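Local coordinates for protein dihydropyrimidinase (Brevibacillus agri, PDB 3SFW) that catalyses the hydrolytic ring opening of 5,6-dihydropyrimidines, probably by means of a two-zinc centre in an amidohydrolase barrel, at residues T46-L51 / I393-P398; D426-L431 / V438-F443; Q181-N186 / W287-R292; Y236-S241 / Y260-P265. All coordinates share one frame; numbering follows the deposited sequence.

In the fold
The four contacts fall into two pairs. Contacts 3 and 4, their centres about 9 Å apart, share one zinc ion and two of its waters: His183 in contact 3 and His239 in contact 4 both bind it, and strands 180-182 and 234-237 are neighbours in one parallel sheet. Contacts 1 and 2, about 10 Å apart between centres, share another sheet, in which strand 393-403 pairs with strand 422-432, and Tyr48 OH packs on Ile428 CG2 at 3.7 Å. The pairs do not touch: contact 4 comes nearest, its closest atoms about 13 Å from those of contacts 1 and 2. Along the chain, contact 4 is nested within contact 3, and both lie within the loop closed by contact 1.

Contact 1: residues T46-L51 / I393-P398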
loop_
_atom_site.group_PDB
_atom_site.type_symbol
_atom_site.label_atom_id
_atom_site.label_comp_id
_atom_site.label_asym_id
_atom_site.label_seq_id
_atom_site.Cartn_x
_atom_site.Cartn_y
_atom_site.Cartn_z
ATOM N N THR A 46 -16.159 26.008 -38.799
ATOM C CA THR A 46 -17.418 26.074 -38.065
ATOM C C THR A 46 -17.864 24.699 -37.605
ATOM O O THR A 46 -17.929 23.745 -38.410
ATOM C CB THR A 46 -18.573 26.721 -38.956
ATOM O OG1 THR A 46 -18.157 28.000 -39.424
ATOM C CG2 THR A 46 -19.849 26.905 -38.144
ATOM N N GLY A 47 -18.190 24.582 -36.313
ATOM C CA GLY A 47 -18.690 23.322 -35.751
ATOM C C GLY A 47 -17.595 22.287 -35.453
ATOM O O GLY A 47 -17.882 21.169 -35.022
ATOM N N TYR A 48 -16.348 22.658 -35.681
ATOM C CA TYR A 48 -15.235 21.717 -35.390
ATOM C C TYR A 48 -14.425 22.177 -34.185
ATOM O O TYR A 48 -14.262 23.402 -33.942
ATOM C CB TYR A 48 -14.271 21.607 -36.594
ATOM C CG TYR A 48 -14.919 21.176 -37.914
ATOM C CD1 TYR A 48 -16.083 20.393 -37.949
ATOM C CD2 TYR A 48 -14.379 21.604 -39.116
ATOM C CE1 TYR A 48 -16.653 20.007 -39.197
ATOM C CE2 TYR A 48 -14.928 21.227 -40.327
ATOM C CZ TYR A 48 -16.053 20.450 -40.365
ATOM O OH TYR A 48 -16.535 20.064 -41.615
ATOM N N TYR A 49 -13.791 21.211 -33.539
ATOM C CA TYR A 49 -12.596 21.460 -32.758
ATOM C C TYR A 49 -11.320 21.484 -33.648
ATOM O O TYR A 49 -11.199 20.709 -34.599
ATOM C CB TYR A 49 -12.386 20.338 -31.736
ATOM C CG TYR A 49 -13.385 20.320 -30.617
ATOM C CD1 TYR A 49 -13.649 21.478 -29.874
ATOM C CD2 TYR A 49 -14.079 19.142 -30.298
ATOM C CE1 TYR A 49 -14.578 21.442 -28.840
ATOM C CE2 TYR A 49 -15.001 19.103 -29.264
ATOM C CZ TYR A 49 -15.290 20.265 -28.591
ATOM O OH TYR A 49 -16.170 20.197 -27.536
ATOM N N LEU A 50 -10.391 22.381 -33.327
ATOM C CA LEU A 50 -9.014 22.297 -33.845
ATOM C C LEU A 50 -8.201 21.626 -32.742
ATOM O O LEU A 50 -8.022 22.209 -31.656
ATOM C CB LEU A 50 -8.423 23.686 -34.099
ATOM C CG LEU A 50 -8.928 24.505 -35.282
ATOM C CD1 LEU A 50 -10.357 24.738 -35.219
ATOM C CD2 LEU A 50 -8.165 25.830 -35.484
ATOM N N LEU A 51 -7.680 20.442 -33.033
ATOM C CA LEU A 51 -6.853 19.670 -32.071
ATOM C C LEU A 51 -5.424 19.653 -32.532
ATOM O O LEU A 51 -5.178 19.578 -33.735
ATOM C CB LEU A 51 -7.353 18.227 -32.005
ATOM C CG LEU A 51 -8.849 18.071 -31.684
ATOM C CD1 LEU A 51 -9.265 16.599 -31.716
ATOM C CD2 LEU A 51 -9.142 18.676 -30.308
ATOM N N ILE A 393 -2.408 19.938 -37.324
ATOM C CA ILE A 393 -3.681 20.291 -36.760
ATOM C C ILE A 393 -4.761 19.373 -37.335
ATOM O O ILE A 393 -4.761 19.064 -38.528
ATOM C CB ILE A 393 -4.014 21.774 -37.112
ATOM C CG1 ILE A 393 -2.982 22.678 -36.444
ATOM C CG2 ILE A 393 -5.509 22.153 -36.651
ATOM C CD1 ILE A 393 -3.075 24.138 -36.887
ATOM N N VAL A 394 -5.705 18.984 -36.481
ATOM C CA VAL A 394 -6.845 18.166 -36.899
ATOM C C VAL A 394 -8.115 18.982 -36.763
ATOM O O VAL A 394 -8.360 19.592 -35.709
ATOM C CB VAL A 394 -6.949 16.902 -36.027
ATOM C CG1 VAL A 394 -8.191 16.099 -36.402
ATOM C CG2 VAL A 394 -5.688 16.054 -36.210
ATOM N N LEU A 395 -8.943 18.996 -37.822
ATOM C CA LEU A 395 -10.272 19.535 -37.711
ATOM C C LEU A 395 -11.205 18.375 -37.390
ATOM O O LEU A 395 -11.310 17.429 -38.186
ATOM C CB LEU A 395 -10.693 20.189 -39.047
ATOM C CG LEU A 395 -9.856 21.380 -39.540
ATOM C CD1 LEU A 395 -10.645 22.197 -40.577
ATOM C CD2 LEU A 395 -9.351 22.217 -38.473
ATOM N N PHE A 396 -11.798 18.400 -36.183
ATOM C CA PHE A 396 -12.509 17.231 -35.641
ATOM C C PHE A 396 -13.970 17.614 -35.362
ATOM O O PHE A 396 -14.246 18.649 -34.703
ATOM C CB PHE A 396 -11.814 16.793 -34.333
ATOM C CG PHE A 396 -12.378 15.540 -33.739
ATOM C CD1 PHE A 396 -11.914 14.277 -34.162
ATOM C CD2 PHE A 396 -13.289 15.609 -32.684
ATOM C CE1 PHE A 396 -12.430 13.108 -33.603
ATOM C CE2 PHE A 396 -13.769 14.433 -32.081
ATOM C CZ PHE A 396 -13.336 13.194 -32.532
ATOM N N ASP A 397 -14.906 16.858 -35.947
ATOM C CA ASP A 397 -16.334 17.090 -35.726
ATOM C C ASP A 397 -16.890 16.151 -34.658
ATOM O O ASP A 397 -17.014 14.954 -34.855
ATOM C CB ASP A 397 -17.122 16.971 -37.046
ATOM C CG ASP A 397 -18.595 17.344 -36.899
ATOM O OD1 ASP A 397 -19.095 17.367 -35.765
ATOM O OD2 ASP A 397 -19.262 17.605 -37.944
ATOM N N PRO A 398 -17.115 16.688 -33.449
ATOM C CA PRO A 398 -17.446 15.818 -32.307
ATOM C C PRO A 398 -18.891 15.253 -32.378
ATOM O O PRO A 398 -19.257 14.368 -31.594
ATOM C CB PRO A 398 -17.287 16.767 -31.107
ATOM C CG PRO A 398 -17.639 18.142 -31.690
ATOM C CD PRO A 398 -17.108 18.127 -33.094
HETATM O O HOH W 1 -20.291 20.052 -35.240
#
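The carbonyl oxygen Phe396 O receives one hydrogen bond and one CA-H...O contact from the facing segment: Tyr49 N donates to it at 2.9 Å with an N-H...O angle of 145°, and the CA-H of Tyr48 approaches it at 3.3 Å between Tyr48 CA and Phe396 O. This is an antiparallel strand pair, the short axes at 150°, which brings the early residues 49-51 against 393-397, more than 300 residues later. It fits the small beta domain that enzymes of this family build from both ends of the chain. Phe396 N returns a bond to Tyr49 O, and Leu51 and Val394 exchange two more. On the Tyr49 and Leu51 face, Leu51 CD1 rests on Phe396 CB at 3.7 Å, and Tyr49 CE2 meets Pro398 CG at 3.7 Å, the two side chains crossing at about a right angle. Tyr48 has CG anti to its carbonyl carbon (chi1 -57°), and its ring reaches two residues of the other strand: CD2 lies 3.9 Å from Leu395 CB, and CD1 lies 3.7 Å from Asp397 CB. An alanine in place of Tyr48 would probably open a gap beside Leu395 and Asp397, where the ring now packs. Asp397 OD1 bonds to Thr399 OG1, and water 1 also donates to it at 3.0 Å while donating to Gly47 O at 2.7 Å.

Contact 2: residues D426-L431 / V438-F443; sequences DVISVL and VRNKQF
Backbone bonds define the hairpin between Val430 and Val438: Val430 N donates to Val438 O at 2.8 Å, whereas the return bond from Val438 N to Val430 O is weak. Next to this pair, Ile428 and Ser429 both face Leu395 in a classic beta bulge, and Lys441 N donates to Ile428 O at 2.9 Å. Residues 439-442 form a type I' turn. One hydrogen bond to a side chain, from Asn440 N to Ser429 OG, is nearly straight, 3.0 Å with an angle of 171° at the hydrogen. The charged contact is a salt bridge: Lys441 is bent at chi3 (83°), which sets CE 3.1 Å from Asp426 OD2, and NZ lies 2.6 Å from Asp426 OD2, on its syn lone pair. Apolar packing is modest, with Val430 CG2 4.0 Å from Val438 CB. Strand 393-403 pairs with strand 422-432, where Val427 packs on Val394 and Phe396; Val438 of the hairpin and Phe443 after it touch Phe83 of helix 74-83, and Arg439 bridges to Glu41.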
loop_
_atom_site.group_PDB
_atom_site.type_symbol
_atom_site.label_atom_id
_atom_site.label_comp_id
_atom_site.label_asym_id
_atom_site.label_seq_id
_atom_site.Cartn_x
_atom_site.Cartn_y
_atom_site.Cartn_z
ATOM N N ASP A 426 -15.595 12.545 -35.780
ATOM C CA ASP A 426 -15.103 12.223 -37.118
ATOM C C ASP A 426 -13.937 13.183 -37.414
ATOM O O ASP A 426 -14.031 14.401 -37.200
ATOM C CB ASP A 426 -16.261 12.392 -38.140
ATOM C CG ASP A 426 -16.049 11.594 -39.443
ATOM O OD1 ASP A 426 -15.187 10.695 -39.486
ATOM O OD2 ASP A 426 -16.785 11.865 -40.425
ATOM N N VAL A 427 -12.822 12.610 -37.860
ATOM C CA VAL A 427 -11.673 13.404 -38.356
ATOM C C VAL A 427 -11.956 13.930 -39.766
ATOM O O VAL A 427 -12.086 13.142 -40.730
ATOM C CB VAL A 427 -10.389 12.538 -38.334
ATOM C CG1 VAL A 427 -9.204 13.284 -38.963
ATOM C CG2 VAL A 427 -10.066 12.130 -36.844
ATOM N N ILE A 428 -12.156 15.238 -39.875
ATOM C CA ILE A 428 -12.569 15.813 -41.166
ATOM C C ILE A 428 -11.368 16.167 -42.027
ATOM O O ILE A 428 -11.286 15.733 -43.179
ATOM C CB ILE A 428 -13.448 17.059 -40.970
ATOM C CG1 ILE A 428 -14.648 16.708 -40.063
ATOM C CG2 ILE A 428 -13.835 17.714 -42.351
ATOM C CD1 ILE A 428 -15.526 15.545 -40.580
ATOM N N SER A 429 -10.457 16.988 -41.488
ATOM C CA SER A 429 -9.254 17.379 -42.219
ATOM C C SER A 429 -8.035 17.322 -41.306
ATOM O O SER A 429 -8.171 17.473 -40.096
ATOM C CB SER A 429 -9.429 18.778 -42.783
ATOM O OG SER A 429 -10.538 18.749 -43.675
ATOM N N VAL A 430 -6.867 17.088 -41.902
ATOM C CA VAL A 430 -5.621 16.896 -41.153
ATOM C C VAL A 430 -4.517 17.634 -41.882
ATOM O O VAL A 430 -4.249 17.375 -43.068
ATOM C CB VAL A 430 -5.269 15.408 -41.055
ATOM C CG1 VAL A 430 -3.933 15.191 -40.312
ATOM C CG2 VAL A 430 -6.409 14.625 -40.398
ATOM N N LEU A 431 -3.887 18.587 -41.193
ATOM C CA LEU A 431 -2.705 19.274 -41.731
ATOM C C LEU A 431 -1.451 18.750 -41.058
ATOM O O LEU A 431 -1.451 18.508 -39.816
ATOM C CB LEU A 431 -2.805 20.765 -41.442
ATOM C CG LEU A 431 -3.996 21.426 -42.169
ATOM C CD1 LEU A 431 -4.834 22.233 -41.177
ATOM C CD2 LEU A 431 -3.506 22.350 -43.320
ATOM N N VAL A 438 -5.133 14.997 -45.180
ATOM C CA VAL A 438 -6.522 14.626 -45.417
ATOM C C VAL A 438 -7.339 15.927 -45.465
ATOM O O VAL A 438 -7.137 16.846 -44.655
ATOM C CB VAL A 438 -7.026 13.722 -44.232
ATOM C CG1 VAL A 438 -8.539 13.433 -44.361
ATOM C CG2 VAL A 438 -6.218 12.419 -44.173
ATOM N N ARG A 439 -8.227 16.048 -46.438
ATOM C CA ARG A 439 -9.113 17.196 -46.473
ATOM C C ARG A 439 -10.499 16.707 -46.804
ATOM O O ARG A 439 -10.673 15.978 -47.800
ATOM C CB ARG A 439 -8.645 18.188 -47.515
ATOM C CG ARG A 439 -9.412 19.533 -47.423
ATOM C CD ARG A 439 -8.779 20.557 -48.312
ATOM N NE ARG A 439 -9.349 21.886 -48.104
ATOM C CZ ARG A 439 -8.816 22.983 -48.624
ATOM N NH1 ARG A 439 -7.720 22.890 -49.357
ATOM N NH2 ARG A 439 -9.374 24.151 -48.428
ATOM N N ASN A 440 -11.460 17.013 -45.929
ATOM C CA ASN A 440 -12.819 16.474 -46.070
ATOM C C ASN A 440 -12.831 14.978 -46.336
ATOM O O ASN A 440 -13.566 14.476 -47.217
ATOM C CB ASN A 440 -13.570 17.272 -47.158
ATOM C CG ASN A 440 -13.747 18.702 -46.758
ATOM O OD1 ASN A 440 -14.210 18.963 -45.661
ATOM N ND2 ASN A 440 -13.306 19.642 -47.595
ATOM N N LYS A 441 -12.077 14.259 -45.519
ATOM C CA LYS A 441 -12.057 12.800 -45.523
ATOM C C LYS A 441 -11.528 12.192 -46.844
ATOM O O LYS A 441 -11.732 11.016 -47.091
ATOM C CB LYS A 441 -13.426 12.194 -45.105
ATOM C CG LYS A 441 -13.817 12.565 -43.642
ATOM C CD LYS A 441 -15.273 12.270 -43.358
ATOM C CE LYS A 441 -15.433 10.830 -43.008
ATOM N NZ LYS A 441 -16.879 10.636 -42.679
ATOM N N GLN A 442 -10.748 12.965 -47.592
ATOM C CA GLN A 442 -10.083 12.448 -48.803
ATOM C C GLN A 442 -8.579 12.646 -48.664
ATOM O O GLN A 442 -8.122 13.623 -48.046
ATOM C CB GLN A 442 -10.613 13.217 -50.018
ATOM C CG GLN A 442 -12.118 12.910 -50.260
ATOM C CD GLN A 442 -12.768 13.899 -51.203
ATOM O OE1 GLN A 442 -12.644 15.113 -51.015
ATOM N NE2 GLN A 442 -13.501 13.392 -52.206
ATOM N N PHE A 443 -7.805 11.705 -49.173
ATOM C CA PHE A 443 -6.350 11.821 -49.023
ATOM C C PHE A 443 -5.784 12.749 -50.099
ATOM O O PHE A 443 -5.818 12.419 -51.313
ATOM C CB PHE A 443 -5.687 10.449 -49.151
ATOM C CG PHE A 443 -4.179 10.500 -49.163
ATOM C CD1 PHE A 443 -3.478 11.036 -48.057
ATOM C CD2 PHE A 443 -3.465 9.872 -50.161
ATOM C CE1 PHE A 443 -2.064 11.001 -48.034
ATOM C CE2 PHE A 443 -2.068 9.840 -50.151
ATOM C CZ PHE A 443 -1.367 10.439 -49.089
#

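Contact 3: residues Q181-N186 / W287-R292. With ZN (zinc ion), chain D.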
loop_
_atom_site.group_PDB
_atom_site.type_symbol
_atom_site.label_atom_id
_atom_site.label_comp_id
_atom_site.label_asym_id
_atom_site.label_seq_id
_atom_site.Cartn_x
_atom_site.Cartn_y
_atom_site.Cartn_z
ATOM N N GLN A 181 12.188 2.643 -22.361
ATOM C CA GLN A 181 10.871 2.041 -22.480
ATOM C C GLN A 181 10.995 0.560 -22.162
ATOM O O GLN A 181 11.949 -0.071 -22.611
ATOM C CB GLN A 181 10.416 2.158 -23.896
ATOM C CG GLN A 181 10.097 3.593 -24.310
ATOM C CD GLN A 181 10.025 3.698 -25.804
ATOM O OE1 GLN A 181 8.937 3.922 -26.394
ATOM N NE2 GLN A 181 11.124 3.509 -26.424
ATOM N N VAL A 182 10.017 -0.007 -21.451
ATOM C CA VAL A 182 9.977 -1.462 -21.347
ATOM C C VAL A 182 8.671 -2.048 -21.843
ATOM O O VAL A 182 7.620 -1.574 -21.471
ATOM C CB VAL A 182 10.225 -1.910 -19.888
ATOM C CG1 VAL A 182 9.767 -3.276 -19.667
ATOM C CG2 VAL A 182 11.707 -1.736 -19.524
ATOM N N HIS A 183 8.767 -3.217 -22.491
ATOM C CA HIS A 183 7.655 -4.170 -22.609
ATOM C C HIS A 183 7.763 -5.079 -21.378
ATOM O O HIS A 183 8.678 -5.917 -21.306
ATOM C CB HIS A 183 7.790 -5.037 -23.910
ATOM C CG HIS A 183 6.747 -6.120 -24.012
ATOM N ND1 HIS A 183 5.800 -6.170 -25.021
ATOM C CD2 HIS A 183 6.482 -7.170 -23.187
ATOM C CE1 HIS A 183 5.025 -7.229 -24.829
ATOM N NE2 HIS A 183 5.403 -7.839 -23.716
ATOM N N ALA A 184 6.852 -4.899 -20.411
ATOM C CA ALA A 184 7.047 -5.524 -19.084
ATOM C C ALA A 184 6.104 -6.723 -18.921
ATOM O O ALA A 184 5.031 -6.609 -18.308
ATOM C CB ALA A 184 6.804 -4.480 -17.934
ATOM N N GLU A 185 6.554 -7.891 -19.364
ATOM C CA GLU A 185 5.962 -9.178 -18.885
ATOM C C GLU A 185 7.146 -10.072 -18.578
ATOM O O GLU A 185 8.164 -10.028 -19.318
ATOM C CB GLU A 185 5.139 -9.883 -19.974
ATOM C CG GLU A 185 3.915 -9.097 -20.504
ATOM C CD GLU A 185 3.283 -9.817 -21.666
ATOM O OE1 GLU A 185 3.885 -9.803 -22.791
ATOM O OE2 GLU A 185 2.244 -10.496 -21.414
ATOM N N ASN A 186 6.974 -10.977 -17.607
ATOM C CA ASN A 186 8.098 -11.887 -17.322
ATOM C C ASN A 186 8.208 -12.953 -18.409
ATOM O O ASN A 186 7.376 -13.876 -18.498
ATOM C CB ASN A 186 7.969 -12.508 -15.924
ATOM C CG ASN A 186 9.208 -13.282 -15.546
ATOM O OD1 ASN A 186 9.573 -14.245 -16.224
ATOM N ND2 ASN A 186 9.856 -12.873 -14.481
ATOM N N TRP A 287 -2.542 -10.299 -29.169
ATOM C CA TRP A 287 -1.443 -9.301 -29.062
ATOM C C TRP A 287 -1.047 -9.347 -27.604
ATOM O O TRP A 287 -1.727 -10.010 -26.797
ATOM C CB TRP A 287 -1.912 -7.879 -29.434
ATOM C CG TRP A 287 -3.242 -7.475 -28.829
ATOM C CD1 TRP A 287 -3.502 -7.232 -27.515
ATOM C CD2 TRP A 287 -4.449 -7.163 -29.558
ATOM N NE1 TRP A 287 -4.833 -6.797 -27.371
ATOM C CE2 TRP A 287 -5.419 -6.759 -28.615
ATOM C CE3 TRP A 287 -4.812 -7.249 -30.929
ATOM C CZ2 TRP A 287 -6.744 -6.431 -28.992
ATOM C CZ3 TRP A 287 -6.083 -6.849 -31.314
ATOM C CH2 TRP A 287 -7.025 -6.404 -30.354
ATOM N N SER A 288 0.095 -8.738 -27.257
ATOM C CA SER A 288 0.653 -8.953 -25.907
ATOM C C SER A 288 1.012 -7.599 -25.328
ATOM O O SER A 288 1.415 -6.742 -26.075
ATOM C CB SER A 288 1.927 -9.794 -25.983
ATOM O OG SER A 288 1.624 -11.086 -26.523
ATOM N N PRO A 289 0.806 -7.387 -24.025
ATOM C CA PRO A 289 0.089 -8.248 -23.082
ATOM C C PRO A 289 -1.294 -8.534 -23.560
ATOM O O PRO A 289 -1.848 -7.809 -24.376
ATOM C CB PRO A 289 0.027 -7.412 -21.794
ATOM C CG PRO A 289 0.221 -5.990 -22.256
ATOM C CD PRO A 289 1.176 -6.091 -23.406
ATOM N N PRO A 290 -1.855 -9.667 -23.100
ATOM C CA PRO A 290 -3.156 -10.048 -23.660
ATOM C C PRO A 290 -4.272 -9.146 -23.140
ATOM O O PRO A 290 -4.149 -8.522 -22.083
ATOM C CB PRO A 290 -3.341 -11.481 -23.126
ATOM C CG PRO A 290 -2.576 -11.492 -21.791
ATOM C CD PRO A 290 -1.377 -10.542 -22.027
ATOM N N LEU A 291 -5.419 -9.205 -23.790
ATOM C CA LEU A 291 -6.640 -8.593 -23.248
ATOM C C LEU A 291 -6.943 -9.187 -21.871
ATOM O O LEU A 291 -6.573 -10.340 -21.600
ATOM C CB LEU A 291 -7.798 -8.852 -24.233
ATOM C CG LEU A 291 -7.675 -8.082 -25.543
ATOM C CD1 LEU A 291 -8.901 -8.368 -26.442
ATOM C CD2 LEU A 291 -7.588 -6.567 -25.257
ATOM N N ARG A 292 -7.563 -8.376 -21.006
ATOM C CA ARG A 292 -7.692 -8.637 -19.567
ATOM C C ARG A 292 -9.172 -8.741 -19.193
ATOM O O ARG A 292 -10.070 -8.309 -19.948
ATOM C CB ARG A 292 -7.083 -7.472 -18.759
ATOM C CG ARG A 292 -5.608 -7.191 -19.102
ATOM C CD ARG A 292 -4.767 -8.512 -18.885
ATOM N NE ARG A 292 -3.309 -8.234 -18.819
ATOM C CZ ARG A 292 -2.382 -9.184 -18.697
ATOM N NH1 ARG A 292 -2.742 -10.481 -18.571
ATOM N NH2 ARG A 292 -1.094 -8.854 -18.610
HETATM ZN ZN ZN D . 5.137 -4.783 -26.594
HETATM O O HOH W 2 1.144 -10.552 -18.916
HETATM O O HOH W 3 3.664 -6.261 -27.403
HETATM O O HOH W 4 6.025 -5.776 -28.222
#
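His183 and Ser288 meet beside a zinc ion, His183 CE1 lying 3.8 Å from Ser288 O. In the first shell, His183 ND1 binds the metal at 2.2 Å, and waters 3 and 4 are also ligands; His239 and the carboxylated Lys150 belong to the same site. Water 3 donates to Ser288 O at 2.7 Å, which ties the loop 287-292 to the metal through a water ligand. Further out, His183 NE2 donates to Glu185 OE1 at 2.6 Å, a His-carboxylate bond with an angle of 165° at the hydrogen. It lies close to the imidazole plane and reaches OE1 on the anti side, 20° out of the carboxylate plane. Arg212 forms a salt bridge to the same OE1. The other oxygen leans on prolines: Glu185 OE2 is 3.5 Å from Pro289 CA and 3.7 Å from Pro290 CD, and Pro289 follows a cis peptide. Water 2 links this oxygen to Arg292, at 2.8 Å from Arg292 NH2. An alanine at Glu185 would probably leave His183 NE2 without its acceptor and Arg212 without its mate, the imidazole held by its zinc bond but no longer by this carboxylate. With NE2 donating to a carboxylate, ND1 is the nitrogen that serves as the zinc ligand, and the negative partner is likely to polarise the ring and make ND1 a better donor to zinc.

Contact 4: residues Y236-S241 / Y260-P265. With ZN (zinc ion), chain D.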
loop_
_atom_site.group_PDB
_atom_site.type_symbol
_atom_site.label_atom_id
_atom_site.label_comp_id
_atom_site.label_asym_id
_atom_site.label_seq_id
_atom_site.Cartn_x
_atom_site.Cartn_y
_atom_site.Cartn_z
ATOM N N TYR A 236 9.681 4.449 -18.984
ATOM C CA TYR A 236 8.367 4.563 -19.609
ATOM C C TYR A 236 7.843 3.155 -19.887
ATOM O O TYR A 236 8.428 2.409 -20.613
ATOM C CB TYR A 236 8.504 5.377 -20.895
ATOM C CG TYR A 236 7.232 5.571 -21.695
ATOM C CD1 TYR A 236 6.758 4.560 -22.548
ATOM C CD2 TYR A 236 6.623 6.839 -21.759
ATOM C CE1 TYR A 236 5.655 4.788 -23.407
ATOM C CE2 TYR A 236 5.510 7.078 -22.567
ATOM C CZ TYR A 236 5.025 6.055 -23.376
ATOM O OH TYR A 236 4.039 6.334 -24.302
ATOM N N VAL A 237 6.790 2.775 -19.191
ATOM C CA VAL A 237 6.239 1.440 -19.322
ATOM C C VAL A 237 5.219 1.454 -20.454
ATOM O O VAL A 237 4.169 2.113 -20.344
ATOM C CB VAL A 237 5.537 0.978 -18.013
ATOM C CG1 VAL A 237 5.094 -0.529 -18.164
ATOM C CG2 VAL A 237 6.477 1.167 -16.782
ATOM N N VAL A 238 5.473 0.704 -21.539
ATOM C CA VAL A 238 4.552 0.771 -22.693
ATOM C C VAL A 238 3.373 -0.187 -22.406
ATOM O O VAL A 238 3.470 -1.046 -21.529
ATOM C CB VAL A 238 5.209 0.340 -24.052
ATOM C CG1 VAL A 238 6.485 1.176 -24.340
ATOM C CG2 VAL A 238 5.583 -1.161 -24.032
ATOM N N HIS A 239 2.265 0.047 -23.104
ATOM C CA HIS A 239 1.051 -0.781 -22.984
ATOM C C HIS A 239 0.836 -1.363 -21.585
ATOM O O HIS A 239 0.776 -2.578 -21.431
ATOM C CB HIS A 239 0.953 -1.896 -24.092
ATOM C CG HIS A 239 2.189 -2.757 -24.267
ATOM N ND1 HIS A 239 2.840 -3.377 -23.212
ATOM C CD2 HIS A 239 2.795 -3.205 -25.403
ATOM C CE1 HIS A 239 3.840 -4.118 -23.693
ATOM N NE2 HIS A 239 3.813 -4.039 -25.018
ATOM N N VAL A 240 0.552 -0.492 -20.612
ATOM C CA VAL A 240 0.081 -0.956 -19.286
ATOM C C VAL A 240 -1.375 -1.480 -19.454
ATOM O O VAL A 240 -2.229 -0.768 -20.007
ATOM C CB VAL A 240 0.134 0.220 -18.254
ATOM C CG1 VAL A 240 -0.473 -0.208 -16.886
ATOM C CG2 VAL A 240 1.574 0.669 -18.061
ATOM N N SER A 241 -1.629 -2.759 -19.106
ATOM C CA SER A 241 -2.952 -3.325 -19.435
ATOM C C SER A 241 -3.783 -3.652 -18.218
ATOM O O SER A 241 -4.968 -4.017 -18.339
ATOM C CB SER A 241 -2.797 -4.605 -20.290
ATOM O OG SER A 241 -2.304 -5.694 -19.508
ATOM N N TYR A 260 6.921 6.679 -15.886
ATOM C CA TYR A 260 5.757 7.093 -16.690
ATOM C C TYR A 260 5.123 5.868 -17.286
ATOM O O TYR A 260 5.775 4.846 -17.420
ATOM C CB TYR A 260 6.225 7.993 -17.873
ATOM C CG TYR A 260 7.044 9.146 -17.347
ATOM C CD1 TYR A 260 8.438 9.079 -17.341
ATOM C CD2 TYR A 260 6.437 10.210 -16.692
ATOM C CE1 TYR A 260 9.215 10.071 -16.757
ATOM C CE2 TYR A 260 7.215 11.240 -16.153
ATOM C CZ TYR A 260 8.612 11.151 -16.204
ATOM O OH TYR A 260 9.404 12.150 -15.677
ATOM N N GLY A 261 3.823 5.968 -17.612
ATOM C CA GLY A 261 3.098 4.829 -18.203
ATOM C C GLY A 261 2.197 5.215 -19.362
ATOM O O GLY A 261 1.592 6.301 -19.387
ATOM N N GLU A 262 2.083 4.272 -20.301
ATOM C CA GLU A 262 1.268 4.403 -21.490
ATOM C C GLU A 262 0.169 3.342 -21.404
ATOM O O GLU A 262 0.422 2.230 -20.932
ATOM C CB GLU A 262 2.161 4.011 -22.667
ATOM C CG GLU A 262 1.504 4.011 -24.044
ATOM C CD GLU A 262 2.495 3.400 -25.054
ATOM O OE1 GLU A 262 2.485 2.142 -25.218
ATOM O OE2 GLU A 262 3.325 4.169 -25.593
ATOM N N THR A 263 -1.031 3.634 -21.942
ATOM C CA THR A 263 -1.935 2.497 -22.252
ATOM C C THR A 263 -2.425 2.635 -23.696
ATOM O O THR A 263 -1.895 3.480 -24.447
ATOM C CB THR A 263 -3.042 2.321 -21.205
ATOM O OG1 THR A 263 -3.685 1.034 -21.396
ATOM C CG2 THR A 263 -4.051 3.488 -21.298
ATOM N N CYS A 264 -3.310 1.740 -24.130
ATOM C CA CYS A 264 -3.653 1.631 -25.541
ATOM C C CYS A 264 -5.158 1.421 -25.624
ATOM O O CYS A 264 -5.749 0.854 -24.683
ATOM C CB CYS A 264 -2.961 0.413 -26.174
ATOM S SG CYS A 264 -1.141 0.351 -25.938
ATOM N N PRO A 265 -5.778 1.792 -26.767
ATOM C CA PRO A 265 -7.228 1.717 -26.849
ATOM C C PRO A 265 -7.739 0.293 -26.610
ATOM O O PRO A 265 -8.803 0.119 -26.018
ATOM C CB PRO A 265 -7.524 2.127 -28.291
ATOM C CG PRO A 265 -6.357 3.005 -28.689
ATOM C CD PRO A 265 -5.171 2.425 -27.953
HETATM ZN ZN ZN D . 5.137 -4.783 -26.594
HETATM O O HOH W 4 6.025 -5.776 -28.222
HETATM O O HOH W 3 3.664 -6.261 -27.403
#
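Glu262 meets Tyr236 at the ring edge and goes on to His239. Its CB lies 3.6 Å from Tyr236 CZ, and CG, anti to the backbone N (chi1 177°), is 3.4 Å from Tyr236 OH, as is CD. At the tip the two oxygens divide the work. OE2 accepts from Tyr236 OH at 2.6 Å, on the anti side, with ring and carboxylate planes 79° apart. OE1 takes His239 N at 3.0 Å from above the carboxylate plane, and His58 ND1 also bonds to it; one carboxylate thus holds the backbone of one zinc-binding residue and the ring of another. Along the backbone, Val237 N donates to Tyr260 O and Glu262 N to Val237 O, joining parallel strands, and Val240 N donates to Glu262 O at 2.7 Å. His239 NE2 itself binds zinc at 2.2 Å, with Val238 CG2 over the centre of one ring face. The setting is a beta-alpha-beta unit of an amidohydrolase TIM barrel, its metal ligands carried just past the C-terminal ends of the strands.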